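Local coordinates for protein alcohol dehydrogenase YqhD (Escherichia coli, PDB 4QGS) that reduces a broad range of short-chain aldehydes to alcohols with NADPH, using one catalytic zinc ion per subunit, at residues A[199-204]-A[289-294]. Sequence-based numbering, arbitrary orientation.
Sequences VANGVV and GLDHAQ. With ZN (zinc ion), chain B.
Asn201 and Ala293 bring the two backbones closest, their CA atoms 5.1 Å apart. Segment 199-204 is a length of helix 196-211. Segment 289-294 is a loop that turns into helix 292-306, with Asp291 at the N-cap position but without a side-chain capping bond. The methyl of Ala293 sits against helix 196-211, its CB 3.3 Å from Asn201 O and 3.6 Å from Asn201 CB. Val204 packs beside the same methyl, CB to CB 4.1 Å, and its CG1 lies 3.7 Å from Ala293 O. This is the all-helical C-terminal region of an iron-containing alcohol dehydrogenase, where the catalytic zinc is held. His292 binds the zinc through NE2 at 2.1 Å. Asp205 and His209 on helix 196-211 and His278 are the other protein ligands, so the contact joins two ligand-bearing helices. Asn201 CG lies anti to the carbonyl carbon (chi1 -73°), which sets it against the Ala293 methyl. ND2 of Asn201 donates to Asp291 OD2 at 2.9 Å. The carboxylate is met from above its plane, with the amide turned 81° to it. Asp291 OD1 forms a salt bridge with Arg197. A water donates to Asn201 OD1 at 2.6 Å and weakly to Asp291 OD2, and accepts from Gln294 NE2. A leucine in place of Asn201 would probably leave Asp291 OD2 without its amide donor and the water without its Asn201 OD1 acceptor. Gln294 OE1 takes the backbone N-H of Asp291.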
loop_
_atom_site.group_PDB
_atom_site.type_symbol
_atom_site.label_atom_id
_atom_site.label_comp_id
_atom_site.label_asym_id
_atom_site.label_seq_id
_atom_site.Cartn_x
_atom_site.Cartn_y
_atom_site.Cartn_z
ATOM N N VAL A 199 -5.517 12.036 -1.690
ATOM C CA VAL A 199 -4.136 12.481 -1.946
ATOM C C VAL A 199 -3.367 12.518 -0.629
ATOM O O VAL A 199 -2.245 11.992 -0.522
ATOM C CB VAL A 199 -4.092 13.868 -2.622
ATOM C CG1 VAL A 199 -2.653 14.385 -2.697
ATOM C CG2 VAL A 199 -4.681 13.783 -4.017
ATOM N N ALA A 200 -3.977 13.125 0.385
ATOM C CA ALA A 200 -3.331 13.180 1.701
ATOM C C ALA A 200 -3.116 11.789 2.283
ATOM O O ALA A 200 -2.026 11.481 2.800
ATOM C CB ALA A 200 -4.149 14.038 2.667
ATOM N N ASN A 201 -4.142 10.937 2.212
ATOM C CA ASN A 201 -3.990 9.572 2.725
ATOM C C ASN A 201 -2.847 8.824 2.038
ATOM O O ASN A 201 -2.111 8.064 2.684
ATOM C CB ASN A 201 -5.265 8.755 2.552
ATOM C CG ASN A 201 -6.367 9.173 3.509
ATOM O OD1 ASN A 201 -6.131 9.904 4.476
ATOM N ND2 ASN A 201 -7.583 8.697 3.244
ATOM N N GLY A 202 -2.726 9.006 0.728
ATOM C CA GLY A 202 -1.662 8.349 -0.024
ATOM C C GLY A 202 -0.292 8.795 0.437
ATOM O O GLY A 202 0.640 7.977 0.548
ATOM N N VAL A 203 -0.151 10.092 0.690
ATOM C CA VAL A 203 1.118 10.626 1.166
ATOM C C VAL A 203 1.458 10.049 2.546
ATOM O O VAL A 203 2.579 9.605 2.787
ATOM C CB VAL A 203 1.095 12.165 1.209
ATOM C CG1 VAL A 203 2.303 12.698 1.979
ATOM C CG2 VAL A 203 1.080 12.705 -0.211
ATOM N N VAL A 204 0.485 10.037 3.450
ATOM C CA VAL A 204 0.718 9.488 4.781
ATOM C C VAL A 204 1.061 7.998 4.727
ATOM O O VAL A 204 2.003 7.540 5.385
ATOM C CB VAL A 204 -0.506 9.704 5.686
ATOM C CG1 VAL A 204 -0.330 8.933 7.000
ATOM C CG2 VAL A 204 -0.676 11.185 5.973
ATOM N N GLY A 289 -13.985 1.978 11.288
ATOM C CA GLY A 289 -14.139 2.439 9.908
ATOM C C GLY A 289 -13.266 3.604 9.462
ATOM O O GLY A 289 -13.509 4.202 8.411
ATOM N N LEU A 290 -12.242 3.934 10.244
ATOM C CA LEU A 290 -11.337 5.011 9.883
ATOM C C LEU A 290 -10.556 4.642 8.618
ATOM O O LEU A 290 -10.308 3.469 8.386
ATOM C CB LEU A 290 -10.356 5.310 11.022
ATOM C CG LEU A 290 -10.923 5.727 12.390
ATOM C CD1 LEU A 290 -9.785 6.207 13.287
ATOM C CD2 LEU A 290 -11.986 6.791 12.283
ATOM N N ASP A 291 -10.209 5.637 7.797
ATOM C CA ASP A 291 -9.346 5.394 6.635
ATOM C C ASP A 291 -8.047 4.747 7.087
ATOM O O ASP A 291 -7.542 5.077 8.160
ATOM C CB ASP A 291 -8.998 6.692 5.883
ATOM C CG ASP A 291 -10.198 7.350 5.238
ATOM O OD1 ASP A 291 -11.264 6.707 5.150
ATOM O OD2 ASP A 291 -10.058 8.512 4.798
ATOM N N HIS A 292 -7.494 3.854 6.262
ATOM C CA HIS A 292 -6.186 3.238 6.550
ATOM C C HIS A 292 -5.164 4.262 7.036
ATOM O O HIS A 292 -4.578 4.109 8.121
ATOM C CB HIS A 292 -5.667 2.520 5.299
ATOM C CG HIS A 292 -4.306 1.892 5.458
ATOM N ND1 HIS A 292 -4.001 1.018 6.474
ATOM C CD2 HIS A 292 -3.187 2.009 4.701
ATOM C CE1 HIS A 292 -2.738 0.624 6.345
ATOM N NE2 HIS A 292 -2.226 1.211 5.278
ATOM N N ALA A 293 -4.969 5.320 6.262
ATOM C CA ALA A 293 -3.930 6.297 6.582
ATOM C C ALA A 293 -4.219 7.075 7.859
ATOM O O ALA A 293 -3.290 7.471 8.562
ATOM C CB ALA A 293 -3.737 7.266 5.422
ATOM N N GLN A 294 -5.503 7.307 8.156
ATOM C CA GLN A 294 -5.861 7.978 9.407
ATOM C C GLN A 294 -5.416 7.140 10.597
ATOM O O GLN A 294 -4.894 7.672 11.580
ATOM C CB GLN A 294 -7.380 8.239 9.478
ATOM C CG GLN A 294 -7.862 9.219 8.434
ATOM C CD GLN A 294 -9.388 9.271 8.334
ATOM O OE1 GLN A 294 -10.088 8.350 8.771
ATOM N NE2 GLN A 294 -9.904 10.344 7.739
HETATM ZN ZN ZN B . -0.358 0.872 4.386
HETATM O O HOH W 1 -8.060 11.167 5.702
HETATM O O HOH W 2 -0.822 -1.142 4.039
HETATM O O HOH W 3 -1.136 0.787 2.381
#